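Local coordinates for surface protein VspA (Borrelia turicatae, PDB 1YJG), which is an antigenically variable outer-membrane lipoprotein, represented here by its helical core, and probably helps the spirochaete evade the host immune response when its gene is switched, at residues 2-7 with 152-157; 43-48 with 105-110; 60-65 with 84-89; 113-118 with 125-130. All blocks are in the same frame, centred on the assembly; numbering follows the deposited sequence.

Interaction 1: residues 2-7 with 152-157; sequences KNITDA and AAINAL
Ile4, near the start of helix 2-28, meets Ala153 and Ile154 in the last turn of helix 129-155 and Leu157 just beyond it, where the two chain termini come together at one end of the helical bundle. Its side chain can be followed outward. Ile4 CB lies 4.2 Å from Ala153 CB, a methyl that comes still nearer to Ile4 CA. From there CG1 stands anti to the backbone N (chi1 -176°) and carries the chain across toward the other helix. CD1 at the tip makes the tightest contacts: it lies 3.5 Å from Ile154 CG1, the two isoleucine side chains crossing at a slant. It also comes to 3.4 Å from Leu157 CD1, closer than usual for two carbons, in an approach at about a right angle. One turn on, Ala7 CB touches Ala153 CB at 4.3 Å, so the alanine methyl fits between Ile4 and Ala7. The second subunit continues the apolar patch: its Ile154 packs on Ile4 and its Val8 on Ile154. Side chains meet here through carbon alone and no hydrogen bond joins the segments, so the termini are held by close fit and hydrophobic burial rather than by directional bonds.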
loop_
_atom_site.group_PDB
_atom_site.type_symbol
_atom_site.label_atom_id
_atom_site.label_comp_id
_atom_site.label_asym_id
_atom_site.label_seq_id
_atom_site.Cartn_x
_atom_site.Cartn_y
_atom_site.Cartn_z
ATOM N N LYS A 2 5.913 26.733 12.832
ATOM C CA LYS A 2 6.551 25.414 12.953
ATOM C C LYS A 2 5.602 24.360 13.547
ATOM O O LYS A 2 5.776 23.171 13.303
ATOM C CB LYS A 2 7.842 25.499 13.785
ATOM C CG LYS A 2 8.437 24.135 14.165
ATOM C CD LYS A 2 9.849 24.241 14.720
ATOM C CE LYS A 2 10.252 22.969 15.449
ATOM N NZ LYS A 2 11.723 22.914 15.667
ATOM N N ASN A 3 4.613 24.804 14.322
ATOM C CA ASN A 3 3.638 23.914 14.950
ATOM C C ASN A 3 2.731 23.221 13.933
ATOM O O ASN A 3 2.434 22.029 14.061
ATOM C CB ASN A 3 2.776 24.680 15.966
ATOM C CG ASN A 3 3.122 24.340 17.408
ATOM O OD1 ASN A 3 4.124 24.814 17.945
ATOM N ND2 ASN A 3 2.287 23.519 18.045
ATOM N N ILE A 4 2.260 23.978 12.945
ATOM C CA ILE A 4 1.395 23.410 11.914
ATOM C C ILE A 4 2.221 22.531 10.979
ATOM O O ILE A 4 1.733 21.539 10.477
ATOM C CB ILE A 4 0.622 24.506 11.129
ATOM C CG1 ILE A 4 -0.334 23.869 10.122
ATOM C CG2 ILE A 4 1.561 25.480 10.417
ATOM C CD1 ILE A 4 -1.574 24.683 9.889
ATOM N N THR A 5 3.483 22.890 10.773
ATOM C CA THR A 5 4.372 22.131 9.906
ATOM C C THR A 5 4.695 20.757 10.513
ATOM O O THR A 5 4.769 19.779 9.796
ATOM C CB THR A 5 5.660 22.944 9.637
ATOM O OG1 THR A 5 5.344 24.081 8.823
ATOM C CG2 THR A 5 6.665 22.162 8.787
ATOM N N ASP A 6 4.846 20.698 11.833
ATOM C CA ASP A 6 5.167 19.467 12.531
ATOM C C ASP A 6 3.957 18.539 12.620
ATOM O O ASP A 6 4.103 17.321 12.562
ATOM C CB ASP A 6 5.717 19.775 13.931
ATOM C CG ASP A 6 7.128 20.364 13.892
ATOM O OD1 ASP A 6 7.647 20.755 14.960
ATOM O OD2 ASP A 6 7.798 20.480 12.841
ATOM N N ALA A 7 2.769 19.122 12.744
ATOM C CA ALA A 7 1.543 18.359 12.837
ATOM C C ALA A 7 1.247 17.741 11.490
ATOM O O ALA A 7 0.890 16.568 11.405
ATOM C CB ALA A 7 0.380 19.247 13.277
ATOM N N ALA A 152 -6.268 21.038 15.174
ATOM C CA ALA A 152 -6.022 21.957 16.292
ATOM C C ALA A 152 -4.981 23.017 15.933
ATOM O O ALA A 152 -5.067 24.156 16.393
ATOM C CB ALA A 152 -5.589 21.194 17.544
ATOM N N ALA A 153 -3.990 22.645 15.129
ATOM C CA ALA A 153 -2.957 23.599 14.721
ATOM C C ALA A 153 -3.575 24.575 13.706
ATOM O O ALA A 153 -3.270 25.761 13.713
ATOM C CB ALA A 153 -1.750 22.886 14.147
ATOM N N ILE A 154 -4.466 24.069 12.855
ATOM C CA ILE A 154 -5.135 24.912 11.857
ATOM C C ILE A 154 -6.077 25.911 12.563
ATOM O O ILE A 154 -6.288 27.018 12.079
ATOM C CB ILE A 154 -5.889 24.048 10.810
ATOM C CG1 ILE A 154 -4.898 23.522 9.772
ATOM C CG2 ILE A 154 -6.995 24.847 10.108
ATOM C CD1 ILE A 154 -5.435 22.373 8.944
ATOM N N ASN A 155 -6.617 25.510 13.713
ATOM C CA ASN A 155 -7.515 26.356 14.498
ATOM C C ASN A 155 -6.769 27.548 15.084
ATOM O O ASN A 155 -7.279 28.665 15.097
ATOM C CB ASN A 155 -8.140 25.559 15.651
ATOM C CG ASN A 155 -9.102 24.481 15.178
ATOM O OD1 ASN A 155 -9.710 24.595 14.118
ATOM N ND2 ASN A 155 -9.245 23.429 15.972
ATOM N N ALA A 156 -5.543 27.302 15.532
ATOM C CA ALA A 156 -4.702 28.330 16.139
ATOM C C ALA A 156 -4.079 29.327 15.152
ATOM O O ALA A 156 -3.069 29.960 15.473
ATOM C CB ALA A 156 -3.612 27.659 16.980
ATOM N N LEU A 157 -4.675 29.464 13.966
ATOM C CA LEU A 157 -4.189 30.386 12.936
ATOM C C LEU A 157 -5.300 31.326 12.471
ATOM O O LEU A 157 -6.473 30.953 12.399
ATOM C CB LEU A 157 -3.643 29.605 11.743
ATOM C CG LEU A 157 -2.202 29.125 11.907
ATOM C CD1 LEU A 157 -1.941 27.918 11.021
ATOM C CD2 LEU A 157 -1.216 30.254 11.606
#

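Interaction 2: residues 43-48 with 105-110; sequences DADKNA and KDDVKD
The amide of Asn47 and the carboxylate of Asp110 meet with their planes 47° apart, where two loops pair at one end of the helical bundle, each leading into a helix. Asn47 ND2 donates at 2.8 Å to the anti lone pair of Asp110 OD1, which lies almost in the amide plane, while Asp45 N reaches the same oxygen at 3.1 Å from above the carboxylate plane. The exchange is reciprocal, because Asp110 N, just after the N-cap residue Lys109 of helix 110-117, binds Asp45 OD1 on its anti side. At the other oxygen, Lys109 NZ forms a 2.7 Å salt bridge to Asp45 OD2, from the syn side but tilted out of the carboxylate plane, its chain running beside Asp45. These donors probably offset the repulsion between the Asp45 and Asp110 carboxylates.

Val108 O is gripped twice by Asn47: the backbone N binds in the carbonyl plane on a lone pair, at 3.1 Å, and ND2 arrives tilted from that plane. With Asn47 OD1 bound to Gly32 N, the amide is fixed in its rotation. Lys46 N binds Asp107 OD2, whereas Lys46 NZ pairs with Asp106 of the second subunit. One water donates to both Asp45 OD2 and Asp107 OD1. A second accepts from Ala48 N at 3.1 Å and donates to Lys105 O, next to the touching carbons Ala48 CB and Val108 CG2.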
loop_
_atom_site.group_PDB
_atom_site.type_symbol
_atom_site.label_atom_id
_atom_site.label_comp_id
_atom_site.label_asym_id
_atom_site.label_seq_id
_atom_site.Cartn_x
_atom_site.Cartn_y
_atom_site.Cartn_z
ATOM N N ASP A 43 -8.357 -18.705 -9.639
ATOM C CA ASP A 43 -7.288 -19.662 -9.917
ATOM C C ASP A 43 -6.707 -19.963 -8.527
ATOM O O ASP A 43 -5.717 -19.373 -8.101
ATOM C CB ASP A 43 -6.255 -19.071 -10.869
ATOM C CG ASP A 43 -5.240 -20.095 -11.341
ATOM O OD1 ASP A 43 -4.030 -19.795 -11.317
ATOM O OD2 ASP A 43 -5.556 -21.229 -11.759
ATOM N N ALA A 44 -7.382 -20.865 -7.822
ATOM C CA ALA A 44 -7.045 -21.274 -6.453
ATOM C C ALA A 44 -5.629 -21.722 -6.065
ATOM O O ALA A 44 -4.863 -22.259 -6.861
ATOM C CB ALA A 44 -8.046 -22.341 -5.995
ATOM N N ASP A 45 -5.349 -21.497 -4.781
ATOM C CA ASP A 45 -4.102 -21.836 -4.095
ATOM C C ASP A 45 -2.800 -21.208 -4.621
ATOM O O ASP A 45 -2.834 -20.203 -5.322
ATOM C CB ASP A 45 -4.017 -23.358 -3.972
ATOM C CG ASP A 45 -5.345 -23.978 -3.544
ATOM O OD1 ASP A 45 -6.122 -23.319 -2.820
ATOM O OD2 ASP A 45 -5.702 -25.116 -3.885
ATOM N N LYS A 46 -1.662 -21.774 -4.224
ATOM C CA LYS A 46 -0.343 -21.281 -4.629
ATOM C C LYS A 46 -0.184 -19.801 -4.223
ATOM O O LYS A 46 0.366 -18.989 -4.973
ATOM C CB LYS A 46 -0.114 -21.462 -6.140
ATOM C CG LYS A 46 -0.535 -22.824 -6.706
ATOM C CD LYS A 46 -1.454 -22.642 -7.916
ATOM C CE LYS A 46 -1.870 -23.973 -8.537
ATOM N NZ LYS A 46 -1.187 -24.231 -9.845
ATOM N N ASN A 47 -0.623 -19.476 -3.008
ATOM C CA ASN A 47 -0.575 -18.103 -2.490
ATOM C C ASN A 47 0.672 -17.656 -1.728
ATOM O O ASN A 47 0.763 -16.489 -1.357
ATOM C CB ASN A 47 -1.790 -17.873 -1.582
ATOM C CG ASN A 47 -3.093 -17.988 -2.320
ATOM O OD1 ASN A 47 -3.424 -17.130 -3.133
ATOM N ND2 ASN A 47 -3.844 -19.048 -2.048
ATOM N N ALA A 48 1.636 -18.545 -1.501
ATOM C CA ALA A 48 2.849 -18.170 -0.755
ATOM C C ALA A 48 3.468 -16.795 -1.073
ATOM O O ALA A 48 3.683 -15.994 -0.165
ATOM C CB ALA A 48 3.913 -19.246 -0.887
ATOM N N LYS A 105 5.310 -22.622 2.059
ATOM C CA LYS A 105 5.307 -23.848 1.259
ATOM C C LYS A 105 4.903 -23.568 -0.190
ATOM O O LYS A 105 4.393 -22.488 -0.518
ATOM C CB LYS A 105 4.423 -24.934 1.887
ATOM C CG LYS A 105 2.933 -24.596 1.987
ATOM C CD LYS A 105 2.055 -25.865 1.998
ATOM C CE LYS A 105 1.226 -26.015 3.272
ATOM N NZ LYS A 105 -0.203 -26.351 2.977
ATOM N N ASP A 106 5.130 -24.558 -1.044
ATOM C CA ASP A 106 4.829 -24.447 -2.471
ATOM C C ASP A 106 3.353 -24.316 -2.835
ATOM O O ASP A 106 3.039 -23.801 -3.899
ATOM C CB ASP A 106 5.429 -25.644 -3.232
ATOM C CG ASP A 106 6.600 -25.249 -4.105
ATOM O OD1 ASP A 106 6.551 -25.537 -5.319
ATOM O OD2 ASP A 106 7.611 -24.648 -3.669
ATOM N N ASP A 107 2.452 -24.771 -1.974
ATOM C CA ASP A 107 1.029 -24.690 -2.279
ATOM C C ASP A 107 0.203 -24.221 -1.088
ATOM O O ASP A 107 -0.448 -25.027 -0.421
ATOM C CB ASP A 107 0.541 -26.058 -2.773
ATOM C CG ASP A 107 -0.837 -25.999 -3.411
ATOM O OD1 ASP A 107 -1.484 -27.065 -3.543
ATOM O OD2 ASP A 107 -1.355 -24.937 -3.804
ATOM N N VAL A 108 0.229 -22.912 -0.828
ATOM C CA VAL A 108 -0.530 -22.340 0.279
ATOM C C VAL A 108 -1.961 -22.174 -0.198
ATOM O O VAL A 108 -2.238 -21.328 -1.054
ATOM C CB VAL A 108 0.034 -20.978 0.726
ATOM C CG1 VAL A 108 -0.825 -20.383 1.836
ATOM C CG2 VAL A 108 1.484 -21.125 1.168
ATOM N N LYS A 109 -2.857 -23.001 0.342
ATOM C CA LYS A 109 -4.272 -22.968 -0.016
ATOM C C LYS A 109 -4.940 -21.665 0.421
ATOM O O LYS A 109 -4.510 -21.026 1.386
ATOM C CB LYS A 109 -5.008 -24.190 0.552
ATOM C CG LYS A 109 -4.745 -25.489 -0.240
ATOM C CD LYS A 109 -5.766 -26.596 0.046
ATOM C CE LYS A 109 -7.114 -26.371 -0.665
ATOM N NZ LYS A 109 -7.067 -26.681 -2.138
ATOM N N ASP A 110 -5.995 -21.303 -0.304
ATOM C CA ASP A 110 -6.771 -20.084 -0.078
ATOM C C ASP A 110 -7.176 -19.834 1.376
ATOM O O ASP A 110 -6.994 -18.732 1.887
ATOM C CB ASP A 110 -8.034 -20.086 -0.970
ATOM C CG ASP A 110 -7.720 -19.832 -2.445
ATOM O OD1 ASP A 110 -6.550 -19.526 -2.774
ATOM O OD2 ASP A 110 -8.579 -19.930 -3.349
HETATM O O HOH W 1 -3.770 -26.637 -4.750
HETATM O O HOH W 2 2.446 -21.295 -2.759
#

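Interaction 3: residues 60-65 with 84-89; sequences AVDTKL and TVKNAS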
loop_
_atom_site.group_PDB
_atom_site.type_symbol
_atom_site.label_atom_id
_atom_site.label_comp_id
_atom_site.label_asym_id
_atom_site.label_seq_id
_atom_site.Cartn_x
_atom_site.Cartn_y
_atom_site.Cartn_z
ATOM N N ALA A 60 7.722 -2.823 6.020
ATOM C CA ALA A 60 7.937 -1.408 5.694
ATOM C C ALA A 60 7.204 -0.578 6.733
ATOM O O ALA A 60 7.709 0.443 7.179
ATOM C CB ALA A 60 7.430 -1.078 4.295
ATOM N N VAL A 61 6.008 -1.032 7.112
ATOM C CA VAL A 61 5.199 -0.357 8.117
ATOM C C VAL A 61 5.946 -0.301 9.448
ATOM O O VAL A 61 6.013 0.748 10.090
ATOM C CB VAL A 61 3.873 -1.105 8.345
ATOM C CG1 VAL A 61 3.232 -0.683 9.662
ATOM C CG2 VAL A 61 2.937 -0.861 7.206
ATOM N N ASP A 62 6.505 -1.440 9.848
ATOM C CA ASP A 62 7.262 -1.559 11.098
ATOM C C ASP A 62 8.469 -0.602 11.123
ATOM O O ASP A 62 8.736 0.042 12.136
ATOM C CB ASP A 62 7.752 -2.997 11.287
ATOM C CG ASP A 62 8.148 -3.294 12.724
ATOM O OD1 ASP A 62 7.250 -3.537 13.561
ATOM O OD2 ASP A 62 9.334 -3.309 13.103
ATOM N N THR A 63 9.175 -0.518 10.000
ATOM C CA THR A 63 10.340 0.346 9.865
ATOM C C THR A 63 9.925 1.817 9.994
ATOM O O THR A 63 10.618 2.598 10.626
ATOM C CB THR A 63 11.020 0.116 8.508
ATOM O OG1 THR A 63 11.530 -1.220 8.443
ATOM C CG2 THR A 63 12.265 1.003 8.336
ATOM N N LYS A 64 8.791 2.178 9.396
ATOM C CA LYS A 64 8.282 3.550 9.442
ATOM C C LYS A 64 7.848 3.948 10.850
ATOM O O LYS A 64 7.983 5.092 11.240
ATOM C CB LYS A 64 7.125 3.735 8.453
ATOM C CG LYS A 64 7.562 3.691 6.981
ATOM C CD LYS A 64 6.410 3.407 6.039
ATOM C CE LYS A 64 6.894 3.220 4.599
ATOM N NZ LYS A 64 7.241 4.496 3.947
ATOM N N LEU A 65 7.326 2.991 11.600
ATOM C CA LEU A 65 6.876 3.217 12.963
ATOM C C LEU A 65 8.101 3.321 13.853
ATOM O O LEU A 65 8.101 4.093 14.801
ATOM C CB LEU A 65 5.949 2.081 13.432
ATOM C CG LEU A 65 4.601 2.045 12.724
ATOM C CD1 LEU A 65 3.846 0.731 12.969
ATOM C CD2 LEU A 65 3.756 3.226 13.137
ATOM N N THR A 84 1.760 1.123 20.353
ATOM C CA THR A 84 0.691 0.145 20.247
ATOM C C THR A 84 0.620 -0.329 18.791
ATOM O O THR A 84 0.422 -1.529 18.529
ATOM C CB THR A 84 -0.635 0.749 20.702
ATOM O OG1 THR A 84 -0.551 1.033 22.100
ATOM C CG2 THR A 84 -1.797 -0.257 20.586
ATOM N N VAL A 85 0.814 0.592 17.842
ATOM C CA VAL A 85 0.787 0.211 16.424
ATOM C C VAL A 85 1.997 -0.661 16.105
ATOM O O VAL A 85 1.846 -1.708 15.488
ATOM C CB VAL A 85 0.796 1.396 15.422
ATOM C CG1 VAL A 85 0.423 0.885 14.024
ATOM C CG2 VAL A 85 -0.151 2.530 15.842
ATOM N N LYS A 86 3.182 -0.240 16.548
ATOM C CA LYS A 86 4.405 -0.997 16.286
ATOM C C LYS A 86 4.449 -2.365 16.971
ATOM O O LYS A 86 5.120 -3.258 16.485
ATOM C CB LYS A 86 5.670 -0.197 16.597
ATOM C CG LYS A 86 6.929 -0.960 16.170
ATOM C CD LYS A 86 8.110 -0.077 15.865
ATOM C CE LYS A 86 9.423 -0.841 16.020
ATOM N NZ LYS A 86 9.347 -2.274 15.591
ATOM N N ASN A 87 3.748 -2.522 18.092
ATOM C CA ASN A 87 3.697 -3.796 18.798
ATOM C C ASN A 87 2.900 -4.743 17.907
ATOM O O ASN A 87 3.212 -5.912 17.794
ATOM C CB ASN A 87 2.954 -3.701 20.153
ATOM C CG ASN A 87 3.771 -3.007 21.273
ATOM O OD1 ASN A 87 4.991 -2.844 21.196
ATOM N ND2 ASN A 87 3.067 -2.611 22.333
ATOM N N ALA A 88 1.851 -4.223 17.279
ATOM C CA ALA A 88 1.002 -5.026 16.408
ATOM C C ALA A 88 1.716 -5.489 15.134
ATOM O O ALA A 88 1.623 -6.658 14.772
ATOM C CB ALA A 88 -0.297 -4.282 16.076
ATOM N N SER A 89 2.427 -4.586 14.466
ATOM C CA SER A 89 3.151 -4.935 13.242
ATOM C C SER A 89 4.289 -5.924 13.554
ATOM O O SER A 89 4.579 -6.815 12.761
ATOM C CB SER A 89 3.690 -3.685 12.533
ATOM O OG SER A 89 4.617 -2.973 13.331
#
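Asp62 and Lys86 both carry CG anti to the backbone N (chi1 -162° and -174°), which sends each CG off the flank of its helix; from there the carboxylate and the lysine chain reach across to each other. The setting is an antiparallel hairpin of the helical bundle, formed by helices 48-69 and 76-98; at this contact the axes of 60-65 and 84-89 make an angle of 150° and approach to 9.3 Å.

The carboxylate of Asp62 bridges two residues of the facing helix. Lys86 NZ, brought round by a bend at its last torsion, makes a salt bridge of 2.7 Å to Asp62 OD2 from above the carboxylate plane, the two side chains crossing at about a right angle. Ser89 OG, lodged between its own backbone N and carbonyl carbon, donates to the anti lone pair of Asp62 OD1 at 2.7 Å. Thr90 OG1 is also hydrogen-bonded to that oxygen, so each carboxylate oxygen is engaged and the rotation of the group is fixed.

Beneath this polar layer the contact turns apolar. Leu65 CB rests on the aliphatic part of Lys86, 3.9 Å from Lys86 CD, which lets the lysine serve as both hydrophobic cover and charge partner. Deeper in, Leu65 CD1 meets Val85 CG1 at 3.6 Å, the side chains again at about a right angle. Val85 continues onto Leu135 and Leu142 of helix 129-155, and Val61 onto Val17 and Leu20 of helix 2-28, tying the hairpin into the core. Beside the serine bond, Val61 CG1 lies 4.2 Å from Ser89 CB.

Interaction 4: residues 113-118 with 125-130; sequences AKTAID and KDKGAE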
loop_
_atom_site.group_PDB
_atom_site.type_symbol
_atom_site.label_atom_id
_atom_site.label_comp_id
_atom_site.label_asym_id
_atom_site.label_seq_id
_atom_site.Cartn_x
_atom_site.Cartn_y
_atom_site.Cartn_z
ATOM N N ALA A 113 -4.219 -18.857 3.439
ATOM C CA ALA A 113 -3.726 -17.531 3.092
ATOM C C ALA A 113 -4.599 -16.528 3.845
ATOM O O ALA A 113 -4.115 -15.521 4.316
ATOM C CB ALA A 113 -3.798 -17.288 1.606
ATOM N N LYS A 114 -5.883 -16.844 3.982
ATOM C CA LYS A 114 -6.825 -15.985 4.676
ATOM C C LYS A 114 -6.530 -15.898 6.175
ATOM O O LYS A 114 -6.735 -14.842 6.779
ATOM C CB LYS A 114 -8.255 -16.438 4.405
ATOM C CG LYS A 114 -8.699 -16.106 2.995
ATOM C CD LYS A 114 -9.987 -16.813 2.629
ATOM C CE LYS A 114 -10.574 -16.226 1.342
ATOM N NZ LYS A 114 -11.030 -17.265 0.392
ATOM N N THR A 115 -6.039 -16.985 6.775
ATOM C CA THR A 115 -5.710 -16.967 8.207
ATOM C C THR A 115 -4.512 -16.054 8.461
ATOM O O THR A 115 -4.196 -15.741 9.606
ATOM C CB THR A 115 -5.392 -18.364 8.779
ATOM O OG1 THR A 115 -4.156 -18.851 8.237
ATOM C CG2 THR A 115 -6.466 -19.402 8.390
ATOM N N ALA A 116 -3.829 -15.649 7.398
ATOM C CA ALA A 116 -2.685 -14.766 7.535
ATOM C C ALA A 116 -2.984 -13.301 7.240
ATOM O O ALA A 116 -2.665 -12.450 8.068
ATOM C CB ALA A 116 -1.520 -15.249 6.658
ATOM N N ILE A 117 -3.621 -13.010 6.098
ATOM C CA ILE A 117 -3.910 -11.620 5.678
ATOM C C ILE A 117 -5.340 -11.176 5.342
ATOM O O ILE A 117 -5.514 -10.089 4.766
ATOM C CB ILE A 117 -3.030 -11.306 4.430
ATOM C CG1 ILE A 117 -3.572 -12.014 3.173
ATOM C CG2 ILE A 117 -1.587 -11.727 4.666
ATOM C CD1 ILE A 117 -2.803 -11.691 1.892
ATOM N N ASP A 118 -6.348 -11.976 5.676
ATOM C CA ASP A 118 -7.747 -11.632 5.389
ATOM C C ASP A 118 -8.517 -11.403 6.695
ATOM O O ASP A 118 -8.944 -12.342 7.338
ATOM C CB ASP A 118 -8.408 -12.735 4.534
ATOM C CG ASP A 118 -9.683 -12.252 3.834
ATOM O OD1 ASP A 118 -9.997 -12.742 2.739
ATOM O OD2 ASP A 118 -10.433 -11.381 4.298
ATOM N N LYS A 125 -8.025 -17.156 12.227
ATOM C CA LYS A 125 -7.099 -16.025 12.025
ATOM C C LYS A 125 -5.828 -16.343 12.785
ATOM O O LYS A 125 -5.185 -15.451 13.337
ATOM C CB LYS A 125 -7.700 -14.738 12.610
ATOM C CG LYS A 125 -9.199 -14.501 12.351
ATOM C CD LYS A 125 -9.412 -13.480 11.241
ATOM C CE LYS A 125 -10.814 -13.541 10.636
ATOM N NZ LYS A 125 -10.779 -13.234 9.185
ATOM N N ASP A 126 -5.451 -17.619 12.766
ATOM C CA ASP A 126 -4.284 -18.116 13.497
ATOM C C ASP A 126 -2.890 -18.051 12.870
ATOM O O ASP A 126 -1.942 -18.526 13.486
ATOM C CB ASP A 126 -4.572 -19.550 13.971
ATOM C CG ASP A 126 -4.461 -20.563 12.860
ATOM O OD1 ASP A 126 -5.193 -20.445 11.857
ATOM O OD2 ASP A 126 -3.653 -21.506 12.904
ATOM N N LYS A 127 -2.754 -17.467 11.682
ATOM C CA LYS A 127 -1.447 -17.348 11.023
ATOM C C LYS A 127 -1.089 -15.881 10.679
ATOM O O LYS A 127 -0.420 -15.610 9.680
ATOM C CB LYS A 127 -1.372 -18.238 9.778
ATOM C CG LYS A 127 -1.732 -19.707 10.038
ATOM C CD LYS A 127 -1.507 -20.591 8.803
ATOM C CE LYS A 127 -2.343 -21.864 8.861
ATOM N NZ LYS A 127 -3.801 -21.608 8.658
ATOM N N GLY A 128 -1.549 -14.943 11.508
ATOM C CA GLY A 128 -1.279 -13.525 11.324
ATOM C C GLY A 128 -2.472 -12.594 11.169
ATOM O O GLY A 128 -2.358 -11.417 11.452
ATOM N N ALA A 129 -3.615 -13.098 10.725
ATOM C CA ALA A 129 -4.795 -12.242 10.534
ATOM C C ALA A 129 -5.290 -11.570 11.835
ATOM O O ALA A 129 -5.738 -10.424 11.808
ATOM C CB ALA A 129 -5.906 -13.000 9.823
ATOM N N GLU A 130 -5.195 -12.272 12.965
ATOM C CA GLU A 130 -5.618 -11.710 14.243
ATOM C C GLU A 130 -4.753 -10.502 14.565
ATOM O O GLU A 130 -5.257 -9.471 14.984
ATOM C CB GLU A 130 -5.488 -12.739 15.362
ATOM C CG GLU A 130 -5.796 -12.213 16.760
ATOM C CD GLU A 130 -7.274 -11.895 16.992
ATOM O OE1 GLU A 130 -7.617 -11.504 18.127
ATOM O OE2 GLU A 130 -8.100 -12.033 16.059
#
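This is a buried contact between the later part of helix 110-117 and the loop that leads into helix 129-155 of the bundle, built on backbone bonds and two lysine side chains: Thr115 and Ala116 pack against Lys127, Gly128 and Ala129. The carbonyl of Thr115 is its focus. Thr115 O accepts from Ala129 N at 2.9 Å and from Lys127 N at 3.1 Å, the two donors arriving from opposite faces of the carbonyl plane. Gly128 stands between them as the N-cap residue, with a positive phi of 121° that suits a residue lacking a side chain.

The side chains add a second layer. Lys127 drapes over the hydroxyl of Thr115, bending at its last torsion to bring NZ to 2.8 Å from Thr115 OG1. Asp112 steadies both partners, its carboxylate forming a salt bridge with Lys127 NZ and its backbone O a hydrogen bond with Thr115 OG1. At the far end of the contact Lys125 NZ reaches Asp118 O in the carbonyl plane, at 2.8 Å, and is also bound by Asp121 O. Ala116 CA makes a bent C-H...O contact with Lys127 O, 3.2 Å between the heavy atoms.

Interactions 3 and 4 are buried, interaction 2 is partly buried and interaction 1 lies at the surface. Interactions 1 and 4 share helix 129-155 but sit on opposite sides of the chain's centre, about 39 Å apart between centres. Interaction 1 is wholly apolar, while interaction 3 sets a salt bridge and a serine bond above an apolar layer. Interactions 2 and 4, both at helix ends and the loops next to them, share helix 110-117 and depend mainly on polar bonds to backbone atoms. These two are neighbours, touching through Asn47 CB and Ala113 CB at 3.8 Å. Interactions 1 and 2, at opposite ends, both reach the second subunit, by carbon packing in one and by salt bridges in the other.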